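LacI family sugar-binding transcriptional regulator (PDB 4RK0) binds ribose in the cleft of its periplasmic-binding-protein-like core and probably acts as a DNA-binding transcriptional repressor of the LacI family. Local coordinates at residues E58-S63 and N80-A85; D65-A70 and K86-I91; V128-P133 and V155-T160; Q141-G146 and F183-E188. All blocks are in the same frame, centred on the assembly; numbering follows the deposited sequence.

Overall arrangement
The four contacts divide between two alpha/beta lobes with ribose bound between them. Interactions 1 and 2 come first along the chain and lie in one lobe, their centres about 8 Å apart; their segments alternate, so that helix 76-86 packs beside strand 66-69 and then leads into strand 90-93 next to it. Interactions 3 and 4 follow in the other lobe, their centres about 9 Å apart. They share its parallel sheet, where strand 127-132 is flanked by 154-159 and 181-184, and helix 138-150 connects 127-132 to 154-159. Centres of interactions 1 and 3 are about 37 Å apart. Interaction 4 touches the sugar; interactions 2 and 3 join sheet strands, and interaction 1 packs the helical layer of its lobe.

Interaction 1 (E58-S63 and N80-A85); sequences ELIRRS and NETLRA
In the helical layer of a Rossmann-like alpha/beta lobe, the turn that follows helix 54-59 packs against helix 76-86. Leu59 to Arg62 form a type I beta turn, which brings Ile60 and Arg61 alongside the helix.

Ile60 places CG1 anti to its backbone N (chi1 -156°), and its CD1 meets Leu83 CD1 at 4.1 Å, the two side chains crossing at about a right angle. The other Leu83 branch, CD2, rests 3.5 Å from Ile60 O. With CG beside the backbone N, anti to the carbonyl carbon, Leu83 directs both methyls to Ile60. Both side chains continue inward onto Phe67 and Ile69 of strand 66-69, so this half of the contact belongs to the hydrophobic interior.

Thr82 points directly at the turn. Its OG1 takes the crowded position between N and carbonyl carbon (chi1 55°) and bonds back to Thr78 O within its own helix, which leaves the methyl CG2 to face Arg61. CG2 touches Arg61 CG at 3.8 Å and also lies over the centre of one guanidinium face.

The Arg61 chain runs extended from CG to NE along the exposed margin, with NH2 hydrogen-bonded to Thr57 O. Its NH1 forms a salt bridge to Glu81 OE2 at 3.2 Å, with the guanidinium and carboxylate planes turned 70° apart.

Interaction 2 (D65-A70 and K86-I91); sequences DGFVIA and KKIPFI
Ile91 O is the best-held polar atom here, gripped by one hydrogen bond and one weaker CH donor. Ile69 N donates to Ile91 O at 2.8 Å, nearly along the C=O axis and the shortest of the three backbone bonds, while Val68 CA adds a longer CA-H...O contact. Phe67 O and Pro89 O are gripped in the same twofold way. Ile91 N approaches Phe67 O at 3.0 Å, and Phe90 CA makes a CH contact with the same oxygen at 3.1 Å. Phe67 N completes the ladder with a bond to Pro89 O at 3.2 Å, in the plane of that carbonyl, which Gly66 CA also approaches.

These bonds set a parallel register, Phe67 beside Phe90 and Val68 beside Ile91. On one face the two phenylalanines meet through their CB atoms, 4.0 Å apart, and their rings diverge. Phe67 CG lies anti to the carbonyl carbon, whereas Phe90 CG is in the crowded position between N and carbonyl carbon (chi1 69°). Both rings pack on Leu83 of helix 76-86. The other face carries Val68 and Ile91 side by side, pointing the same way, with their CG2 methyls 4.1 Å apart; here Val68 also packs on helix 233-249.

At the entrance to the strands, Pro89 CG lies 3.2 Å from Asp65 O. Lys87, with positive phi, closes the preceding helix in a Schellman motif, and the chain then turns into the second strand of the beta-alpha-beta unit. Backbone polarity is thus paired within the sheet, and apolar side chains on both faces are covered by helices.

Interaction 3 (V128-P133 and V155-T160); sequences VIVVMP and VQLIET
Five backbone hydrogen bonds join the strands in an alternating parallel ladder. Gln156 N to Val128 O is the straightest, 2.9 Å long with an angle of 168° at the hydrogen. Val130 N, Ile158 N and Met132 N continue the series, each donor nearly along its acceptor's C=O axis. The last rung differs: Thr160 N reaches Met132 O from above the carbonyl plane. Beyond it, one water donates to both Pro133 O and Glu159 OE2, bridging the strand ends.

On one face, Ile129 CD1 lies along the extended Gln156 chain, 3.7 Å from its CB, while CG2 of Ile129 meets Ile158 CD1. Farther on, Val131 CG1 presses tightly on Thr160 CG2 at 3.5 Å; Thr160 OG1, anti to its own N, bonds to Gly166 O. On the opposite face Val130 CG2 crosses obliquely to Val155 CG1. Met132 and Leu157 share that face: Met132 starts from the crowded chi1 position (71°), and its CG and SD both lie 3.4 Å from Leu157 CD1, another tight fit.

Helix 164-175 packs on the Ile158 face. Helix 138-150 covers the Val130 face and links strand 127-132 to its neighbour 154-159, making the parallel pair a beta-alpha-beta unit of a periplasmic-binding-protein-like lobe.

Interaction 4 (Q141-G146 and F183-E188); sequences QQRLKG and FAINDE. With RIB (alpha-D-ribofuranose), chain E.
Polar contacts centre on the Arg143 guanidinium, which works through its edge. NH1 donates to Ile185 O at 2.8 Å, nearly along the C=O axis and close to the guanidinium plane; the bond is short but bent at the hydrogen (132°), and Arg143 NH1 also donates to ribose O3 at 3.0 Å. NH2 divides itself between O3 and O2 of the sugar, with Arg143 NH2 to ribose O2 at 2.9 Å, so O3 receives both terminal nitrogens. A salt bridge from NE to Asp109 and a cation-pi contact with Tyr213 further fix the rotation of the group.

Asn186 supplies the second grip: its ND2 donates to ribose O5 at 2.9 Å in a fairly straight bond (166°). With CG in the crowded position (chi1 79°), its OD1 simultaneously caps Ile189 N, making Asn186 the N-cap of helix 187-199.

Apolar packing lies behind the polar edge. The extended Arg143 chain crosses Ile185 obliquely, CB lying 4.0 Å from Ile185 CD1, and the Phe183 ring turns its edge toward Arg143 O.

Asp94, Gln95, Asn139, Asp214 and Gln231 also hydrogen-bond the sugar, completing the interlobe ribose pocket of a periplasmic-binding-protein-like fold, here lined by a helix side chain and a strand-to-helix junction.

Interaction 1 (E58-S63 and N80-A85)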
# COMPACT_ATOMS: atom_id res chain seq x y z
N GLU A 58 7.39 -3.96 -23.77
CA GLU A 58 8.35 -2.92 -24.13
C GLU A 58 9.33 -2.63 -23.00
O GLU A 58 10.50 -2.30 -23.23
CB GLU A 58 7.61 -1.64 -24.51
CG GLU A 58 8.28 -0.83 -25.61
CD GLU A 58 7.26 -0.16 -26.51
OE1 GLU A 58 6.24 0.34 -26.00
OE2 GLU A 58 7.49 -0.13 -27.74
N LEU A 59 8.88 -2.77 -21.76
CA LEU A 59 9.76 -2.54 -20.63
C LEU A 59 10.81 -3.64 -20.53
O LEU A 59 12.02 -3.36 -20.38
CB LEU A 59 8.97 -2.38 -19.34
CG LEU A 59 9.85 -2.06 -18.12
CD1 LEU A 59 10.28 -0.61 -18.10
CD2 LEU A 59 9.09 -2.40 -16.88
N ILE A 60 10.38 -4.89 -20.64
CA ILE A 60 11.31 -6.00 -20.54
C ILE A 60 12.41 -5.92 -21.62
O ILE A 60 13.43 -6.57 -21.48
CB ILE A 60 10.59 -7.38 -20.52
CG1 ILE A 60 11.42 -8.46 -19.84
CG2 ILE A 60 10.17 -7.87 -21.92
CD1 ILE A 60 11.32 -8.44 -18.34
N ARG A 61 12.24 -5.08 -22.66
CA ARG A 61 13.25 -4.93 -23.71
C ARG A 61 14.19 -3.72 -23.53
O ARG A 61 15.02 -3.45 -24.40
CB ARG A 61 12.57 -4.84 -25.08
CG ARG A 61 11.89 -6.11 -25.52
CD ARG A 61 11.03 -5.89 -26.76
NE ARG A 61 10.75 -7.16 -27.43
CZ ARG A 61 9.87 -8.07 -27.01
NH1 ARG A 61 9.71 -9.19 -27.71
NH2 ARG A 61 9.15 -7.88 -25.90
N ARG A 62 14.04 -2.97 -22.44
CA ARG A 62 14.94 -1.86 -22.14
C ARG A 62 16.27 -2.41 -21.69
O ARG A 62 16.32 -3.51 -21.11
CB ARG A 62 14.43 -0.99 -21.00
CG ARG A 62 13.03 -0.44 -21.16
CD ARG A 62 12.75 0.24 -22.48
NE ARG A 62 11.34 0.61 -22.47
CZ ARG A 62 10.86 1.85 -22.34
NH1 ARG A 62 9.56 2.02 -22.29
NH2 ARG A 62 11.66 2.91 -22.27
N SER A 63 17.33 -1.63 -21.89
CA SER A 63 18.67 -2.05 -21.50
C SER A 63 19.02 -1.58 -20.08
O SER A 63 19.75 -0.60 -19.87
CB SER A 63 19.70 -1.58 -22.54
OG SER A 63 20.69 -2.58 -22.72
N ASN A 80 13.65 -15.64 -22.42
CA ASN A 80 14.68 -16.23 -23.27
C ASN A 80 15.10 -15.34 -24.44
O ASN A 80 16.29 -15.14 -24.66
CB ASN A 80 14.21 -17.58 -23.78
CG ASN A 80 13.93 -18.57 -22.66
OD1 ASN A 80 14.20 -18.30 -21.48
ND2 ASN A 80 13.36 -19.70 -23.02
N GLU A 81 14.13 -14.77 -25.15
CA GLU A 81 14.42 -13.95 -26.32
C GLU A 81 14.93 -12.53 -26.02
O GLU A 81 15.50 -11.89 -26.89
CB GLU A 81 13.20 -13.91 -27.25
CG GLU A 81 12.06 -13.01 -26.82
CD GLU A 81 10.78 -13.23 -27.62
OE1 GLU A 81 10.67 -14.26 -28.32
OE2 GLU A 81 9.88 -12.37 -27.54
N THR A 82 14.74 -12.04 -24.79
CA THR A 82 15.16 -10.70 -24.44
C THR A 82 16.35 -10.73 -23.49
O THR A 82 17.44 -10.29 -23.83
CB THR A 82 14.00 -9.91 -23.80
OG1 THR A 82 13.49 -10.65 -22.68
CG2 THR A 82 12.87 -9.69 -24.80
N LEU A 83 16.13 -11.26 -22.29
CA LEU A 83 17.12 -11.15 -21.23
C LEU A 83 18.23 -12.21 -21.33
O LEU A 83 19.39 -11.88 -21.15
CB LEU A 83 16.45 -11.24 -19.86
CG LEU A 83 15.27 -10.31 -19.56
CD1 LEU A 83 14.88 -10.48 -18.09
CD2 LEU A 83 15.60 -8.84 -19.83
N ARG A 84 17.89 -13.48 -21.54
CA ARG A 84 18.95 -14.50 -21.67
C ARG A 84 19.75 -14.25 -22.95
O ARG A 84 20.96 -14.42 -22.95
CB ARG A 84 18.42 -15.93 -21.67
CG ARG A 84 18.27 -16.55 -20.30
CD ARG A 84 17.38 -17.78 -20.37
NE ARG A 84 17.26 -18.48 -19.09
CZ ARG A 84 16.11 -18.80 -18.49
NH1 ARG A 84 14.93 -18.51 -19.06
NH2 ARG A 84 16.14 -19.43 -17.33
N ALA A 85 19.07 -13.85 -24.01
CA ALA A 85 19.73 -13.54 -25.27
C ALA A 85 20.65 -12.33 -25.15
O ALA A 85 21.65 -12.24 -25.85
CB ALA A 85 18.70 -13.31 -26.36

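Interaction 2 (D65-A70 and K86-I91)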
# COMPACT_ATOMS: atom_id res chain seq x y z
N ASP A 65 20.30 -2.78 -16.03
CA ASP A 65 21.32 -3.63 -15.47
C ASP A 65 20.74 -4.92 -14.92
O ASP A 65 21.43 -5.93 -14.84
CB ASP A 65 22.09 -2.85 -14.40
CG ASP A 65 22.79 -1.65 -14.98
OD1 ASP A 65 23.45 -1.79 -16.03
OD2 ASP A 65 22.66 -0.55 -14.41
N GLY A 66 19.45 -4.93 -14.57
CA GLY A 66 18.87 -6.18 -14.09
C GLY A 66 17.38 -6.04 -13.79
O GLY A 66 16.88 -4.93 -13.67
N PHE A 67 16.70 -7.18 -13.74
CA PHE A 67 15.24 -7.24 -13.55
C PHE A 67 14.85 -8.14 -12.39
O PHE A 67 15.33 -9.26 -12.27
CB PHE A 67 14.51 -7.81 -14.80
CG PHE A 67 14.28 -6.80 -15.89
CD1 PHE A 67 13.27 -5.86 -15.77
CD2 PHE A 67 15.05 -6.81 -17.05
CE1 PHE A 67 13.04 -4.92 -16.78
CE2 PHE A 67 14.83 -5.87 -18.06
CZ PHE A 67 13.83 -4.93 -17.92
N VAL A 68 13.94 -7.65 -11.54
CA VAL A 68 13.25 -8.51 -10.58
C VAL A 68 11.84 -8.77 -11.15
O VAL A 68 11.14 -7.80 -11.41
CB VAL A 68 13.08 -7.78 -9.22
CG1 VAL A 68 12.36 -8.68 -8.22
CG2 VAL A 68 14.44 -7.34 -8.67
N ILE A 69 11.46 -10.03 -11.27
CA ILE A 69 10.22 -10.44 -11.95
C ILE A 69 9.36 -11.25 -10.98
O ILE A 69 9.64 -12.37 -10.63
CB ILE A 69 10.46 -11.21 -13.29
CG1 ILE A 69 11.31 -10.35 -14.23
CG2 ILE A 69 9.10 -11.55 -13.92
CD1 ILE A 69 11.93 -11.07 -15.42
N ALA A 70 8.29 -10.60 -10.52
CA ALA A 70 7.39 -11.19 -9.58
C ALA A 70 6.01 -11.48 -10.21
O ALA A 70 5.12 -11.95 -9.51
CB ALA A 70 7.20 -10.27 -8.37
N LYS A 86 20.33 -11.39 -24.27
CA LYS A 86 21.15 -10.17 -24.14
C LYS A 86 22.08 -10.23 -22.93
O LYS A 86 22.84 -9.29 -22.67
CB LYS A 86 20.26 -8.92 -24.07
CG LYS A 86 19.52 -8.60 -25.37
CD LYS A 86 18.33 -7.68 -25.15
CE LYS A 86 18.73 -6.29 -24.68
NZ LYS A 86 17.52 -5.48 -24.35
N LYS A 87 22.03 -11.35 -22.20
CA LYS A 87 22.79 -11.55 -20.96
C LYS A 87 22.41 -10.53 -19.88
O LYS A 87 23.27 -10.03 -19.14
CB LYS A 87 24.31 -11.47 -21.21
CG LYS A 87 24.84 -12.16 -22.45
CD LYS A 87 25.12 -13.63 -22.23
CE LYS A 87 26.05 -14.15 -23.31
NZ LYS A 87 26.08 -15.63 -23.37
N ILE A 88 21.12 -10.21 -19.78
CA ILE A 88 20.68 -9.26 -18.75
C ILE A 88 20.21 -10.12 -17.60
O ILE A 88 19.33 -10.95 -17.77
CB ILE A 88 19.61 -8.26 -19.19
CG1 ILE A 88 20.15 -7.40 -20.33
CG2 ILE A 88 19.25 -7.35 -18.02
CD1 ILE A 88 19.25 -6.25 -20.73
N PRO A 89 20.86 -9.97 -16.45
CA PRO A 89 20.52 -10.83 -15.33
C PRO A 89 19.14 -10.49 -14.76
O PRO A 89 18.68 -9.35 -14.88
CB PRO A 89 21.62 -10.51 -14.32
CG PRO A 89 21.99 -9.10 -14.62
CD PRO A 89 21.88 -8.97 -16.10
N PHE A 90 18.50 -11.50 -14.23
CA PHE A 90 17.19 -11.37 -13.59
C PHE A 90 16.98 -12.40 -12.48
O PHE A 90 17.75 -13.33 -12.29
CB PHE A 90 16.09 -11.51 -14.64
CG PHE A 90 15.96 -12.91 -15.20
CD1 PHE A 90 16.72 -13.32 -16.29
CD2 PHE A 90 15.11 -13.82 -14.63
CE1 PHE A 90 16.62 -14.61 -16.78
CE2 PHE A 90 14.99 -15.11 -15.12
CZ PHE A 90 15.76 -15.51 -16.20
N ILE A 91 15.92 -12.19 -11.72
CA ILE A 91 15.56 -13.06 -10.63
C ILE A 91 14.02 -13.07 -10.55
O ILE A 91 13.40 -12.06 -10.83
CB ILE A 91 16.22 -12.60 -9.30
CG1 ILE A 91 15.95 -13.60 -8.18
CG2 ILE A 91 15.80 -11.18 -8.93
CD1 ILE A 91 16.99 -13.49 -7.07

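Interaction 3 (V128-P133 and V155-T160)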
# COMPACT_ATOMS: atom_id res chain seq x y z
N VAL A 128 -14.86 -26.60 6.11
CA VAL A 128 -14.18 -25.34 5.82
C VAL A 128 -14.25 -24.96 4.36
O VAL A 128 -14.47 -25.79 3.48
CB VAL A 128 -12.70 -25.39 6.21
CG1 VAL A 128 -12.55 -25.66 7.69
CG2 VAL A 128 -11.95 -26.43 5.37
N ILE A 129 -14.03 -23.67 4.13
CA ILE A 129 -14.02 -23.11 2.81
C ILE A 129 -12.64 -22.54 2.58
O ILE A 129 -12.08 -21.92 3.48
CB ILE A 129 -15.01 -21.93 2.67
CG1 ILE A 129 -16.44 -22.33 2.99
CG2 ILE A 129 -14.88 -21.33 1.30
CD1 ILE A 129 -17.16 -23.00 1.85
N VAL A 130 -12.11 -22.73 1.39
CA VAL A 130 -10.91 -22.04 0.97
C VAL A 130 -11.31 -21.05 -0.10
O VAL A 130 -11.96 -21.41 -1.08
CB VAL A 130 -9.84 -23.00 0.39
CG1 VAL A 130 -8.61 -22.21 -0.04
CG2 VAL A 130 -9.47 -24.05 1.41
N VAL A 131 -10.97 -19.78 0.11
CA VAL A 131 -11.38 -18.74 -0.82
C VAL A 131 -10.15 -18.27 -1.56
O VAL A 131 -9.16 -17.80 -0.94
CB VAL A 131 -12.02 -17.52 -0.09
CG1 VAL A 131 -12.45 -16.46 -1.08
CG2 VAL A 131 -13.19 -17.94 0.77
N MET A 132 -10.19 -18.40 -2.88
CA MET A 132 -8.98 -18.16 -3.71
C MET A 132 -9.32 -17.79 -5.15
O MET A 132 -10.45 -18.00 -5.55
CB MET A 132 -8.11 -19.42 -3.66
CG MET A 132 -8.64 -20.65 -4.41
SD MET A 132 -7.55 -22.07 -4.03
CE MET A 132 -6.05 -21.59 -4.88
N PRO A 133 -8.35 -17.26 -5.92
CA PRO A 133 -8.64 -16.91 -7.30
C PRO A 133 -8.66 -18.11 -8.20
O PRO A 133 -8.08 -19.14 -7.85
CB PRO A 133 -7.49 -15.97 -7.70
CG PRO A 133 -6.36 -16.33 -6.80
CD PRO A 133 -6.94 -16.98 -5.57
N VAL A 155 -13.80 -29.93 2.63
CA VAL A 155 -13.29 -28.66 2.14
C VAL A 155 -14.05 -28.25 0.91
O VAL A 155 -14.21 -29.05 -0.01
CB VAL A 155 -11.82 -28.77 1.71
CG1 VAL A 155 -11.29 -27.41 1.26
CG2 VAL A 155 -10.96 -29.37 2.81
N GLN A 156 -14.54 -27.00 0.89
CA GLN A 156 -15.09 -26.44 -0.31
C GLN A 156 -14.30 -25.22 -0.77
O GLN A 156 -13.83 -24.40 0.01
CB GLN A 156 -16.57 -26.09 -0.10
CG GLN A 156 -17.21 -25.38 -1.28
CD GLN A 156 -18.72 -25.20 -1.14
OE1 GLN A 156 -19.36 -25.82 -0.28
NE2 GLN A 156 -19.28 -24.35 -1.98
N LEU A 157 -14.18 -25.15 -2.08
CA LEU A 157 -13.43 -24.12 -2.78
C LEU A 157 -14.39 -23.06 -3.30
O LEU A 157 -15.35 -23.39 -4.01
CB LEU A 157 -12.68 -24.76 -3.94
CG LEU A 157 -11.72 -23.87 -4.71
CD1 LEU A 157 -10.66 -23.32 -3.77
CD2 LEU A 157 -11.07 -24.65 -5.85
N ILE A 158 -14.17 -21.80 -2.95
CA ILE A 158 -14.87 -20.69 -3.62
C ILE A 158 -13.87 -19.83 -4.33
O ILE A 158 -12.92 -19.35 -3.73
CB ILE A 158 -15.73 -19.85 -2.66
CG1 ILE A 158 -16.86 -20.71 -2.09
CG2 ILE A 158 -16.27 -18.61 -3.37
CD1 ILE A 158 -17.67 -20.05 -1.00
N GLU A 159 -14.05 -19.65 -5.64
CA GLU A 159 -13.15 -18.82 -6.44
C GLU A 159 -13.67 -17.41 -6.50
O GLU A 159 -14.88 -17.16 -6.63
CB GLU A 159 -12.93 -19.40 -7.84
CG GLU A 159 -12.40 -20.82 -7.79
CD GLU A 159 -12.29 -21.47 -9.15
OE1 GLU A 159 -13.19 -21.30 -9.98
OE2 GLU A 159 -11.29 -22.17 -9.37
N THR A 160 -12.73 -16.49 -6.40
CA THR A 160 -13.07 -15.10 -6.38
C THR A 160 -11.80 -14.34 -6.67
O THR A 160 -10.71 -14.88 -6.55
CB THR A 160 -13.70 -14.70 -5.02
OG1 THR A 160 -14.53 -13.53 -5.20
CG2 THR A 160 -12.58 -14.42 -3.92
O HOH W 1 -8.77 -21.76 -7.92

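Interaction 4 (Q141-G146 and F183-E188)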
# COMPACT_ATOMS: atom_id res chain seq x y z
N GLN A 141 -1.41 -21.62 -5.59
CA GLN A 141 -1.95 -22.94 -5.71
C GLN A 141 -1.29 -23.86 -4.69
O GLN A 141 -1.96 -24.65 -4.07
CB GLN A 141 -1.74 -23.52 -7.14
CG GLN A 141 -2.61 -24.74 -7.41
CD GLN A 141 -4.10 -24.42 -7.50
OE1 GLN A 141 -4.96 -25.09 -6.91
NE2 GLN A 141 -4.43 -23.39 -8.26
N GLN A 142 0.02 -23.72 -4.50
CA GLN A 142 0.70 -24.49 -3.46
C GLN A 142 0.11 -24.35 -2.05
O GLN A 142 0.23 -25.27 -1.23
CB GLN A 142 2.19 -24.16 -3.43
CG GLN A 142 2.94 -24.60 -4.67
CD GLN A 142 3.06 -26.11 -4.78
OE1 GLN A 142 2.38 -26.75 -5.60
NE2 GLN A 142 3.92 -26.70 -3.97
N ARG A 143 -0.50 -23.22 -1.72
CA ARG A 143 -1.12 -23.09 -0.41
C ARG A 143 -2.32 -24.00 -0.27
O ARG A 143 -2.55 -24.63 0.77
CB ARG A 143 -1.55 -21.65 -0.17
CG ARG A 143 -0.41 -20.65 -0.08
CD ARG A 143 -0.87 -19.20 -0.14
NE ARG A 143 0.26 -18.35 -0.50
CZ ARG A 143 0.19 -17.07 -0.79
NH1 ARG A 143 -0.97 -16.41 -0.66
NH2 ARG A 143 1.30 -16.42 -1.14
N LEU A 144 -3.13 -24.08 -1.32
CA LEU A 144 -4.22 -25.03 -1.32
C LEU A 144 -3.68 -26.46 -1.23
O LEU A 144 -4.20 -27.30 -0.45
CB LEU A 144 -5.05 -24.89 -2.59
CG LEU A 144 -6.14 -25.97 -2.71
CD1 LEU A 144 -7.16 -25.87 -1.60
CD2 LEU A 144 -6.81 -25.85 -4.07
N LYS A 145 -2.67 -26.73 -2.06
CA LYS A 145 -2.05 -28.09 -2.09
C LYS A 145 -1.53 -28.47 -0.71
O LYS A 145 -1.78 -29.57 -0.21
CB LYS A 145 -0.92 -28.13 -3.11
CG LYS A 145 -0.46 -29.54 -3.49
CD LYS A 145 -0.22 -29.67 -4.99
CE LYS A 145 0.77 -30.78 -5.32
NZ LYS A 145 2.17 -30.35 -5.01
N GLY A 146 -0.83 -27.55 -0.04
CA GLY A 146 -0.36 -27.85 1.32
C GLY A 146 -1.51 -28.02 2.28
O GLY A 146 -1.50 -28.91 3.15
N PHE A 183 -10.42 -20.43 5.15
CA PHE A 183 -9.03 -20.07 4.82
C PHE A 183 -9.03 -19.10 3.66
O PHE A 183 -9.34 -19.49 2.54
CB PHE A 183 -8.19 -21.36 4.50
CG PHE A 183 -6.75 -21.12 4.12
CD1 PHE A 183 -6.01 -20.05 4.60
CD2 PHE A 183 -6.11 -22.05 3.28
CE1 PHE A 183 -4.69 -19.88 4.23
CE2 PHE A 183 -4.80 -21.88 2.92
CZ PHE A 183 -4.06 -20.80 3.40
N ALA A 184 -8.70 -17.83 3.93
CA ALA A 184 -8.59 -16.84 2.90
C ALA A 184 -7.17 -16.87 2.38
O ALA A 184 -6.22 -16.76 3.15
CB ALA A 184 -8.91 -15.46 3.45
N ILE A 185 -7.01 -17.01 1.06
CA ILE A 185 -5.69 -17.30 0.51
C ILE A 185 -4.77 -16.10 0.54
O ILE A 185 -3.57 -16.23 0.34
CB ILE A 185 -5.79 -17.96 -0.88
CG1 ILE A 185 -4.84 -19.13 -1.00
CG2 ILE A 185 -5.54 -16.96 -1.97
CD1 ILE A 185 -5.32 -20.34 -0.27
N ASN A 186 -5.31 -14.91 0.79
CA ASN A 186 -4.48 -13.80 1.23
C ASN A 186 -5.25 -12.89 2.19
O ASN A 186 -6.48 -13.02 2.33
CB ASN A 186 -3.80 -13.03 0.10
CG ASN A 186 -4.70 -12.05 -0.61
OD1 ASN A 186 -5.93 -12.14 -0.57
ND2 ASN A 186 -4.07 -11.11 -1.30
N ASP A 187 -4.52 -12.00 2.85
CA ASP A 187 -5.12 -11.12 3.87
C ASP A 187 -6.14 -10.16 3.23
O ASP A 187 -7.17 -9.86 3.82
CB ASP A 187 -4.07 -10.36 4.68
CG ASP A 187 -3.26 -11.26 5.64
OD1 ASP A 187 -3.74 -12.34 6.02
OD2 ASP A 187 -2.16 -10.86 6.01
N GLU A 188 -5.87 -9.68 2.03
CA GLU A 188 -6.84 -8.81 1.34
C GLU A 188 -8.19 -9.50 1.13
O GLU A 188 -9.24 -8.92 1.40
CB GLU A 188 -6.27 -8.32 0.00
CG GLU A 188 -5.11 -7.35 0.16
CD GLU A 188 -5.05 -6.30 -0.94
OE1 GLU A 188 -5.23 -6.63 -2.12
OE2 GLU A 188 -4.81 -5.11 -0.63
O5 RIB E . -1.17 -11.02 -0.85
C5 RIB E . -0.73 -10.94 -2.20
C4 RIB E . -0.47 -12.33 -2.60
O4 RIB E . -0.13 -12.49 -4.00
C3 RIB E . 0.66 -12.59 -1.62
O3 RIB E . 0.13 -13.64 -0.80
C2 RIB E . 1.81 -12.88 -2.58
O2 RIB E . 2.52 -14.04 -2.21
C1 RIB E . 1.25 -12.86 -4.01
O1 RIB E . 1.59 -14.02 -4.74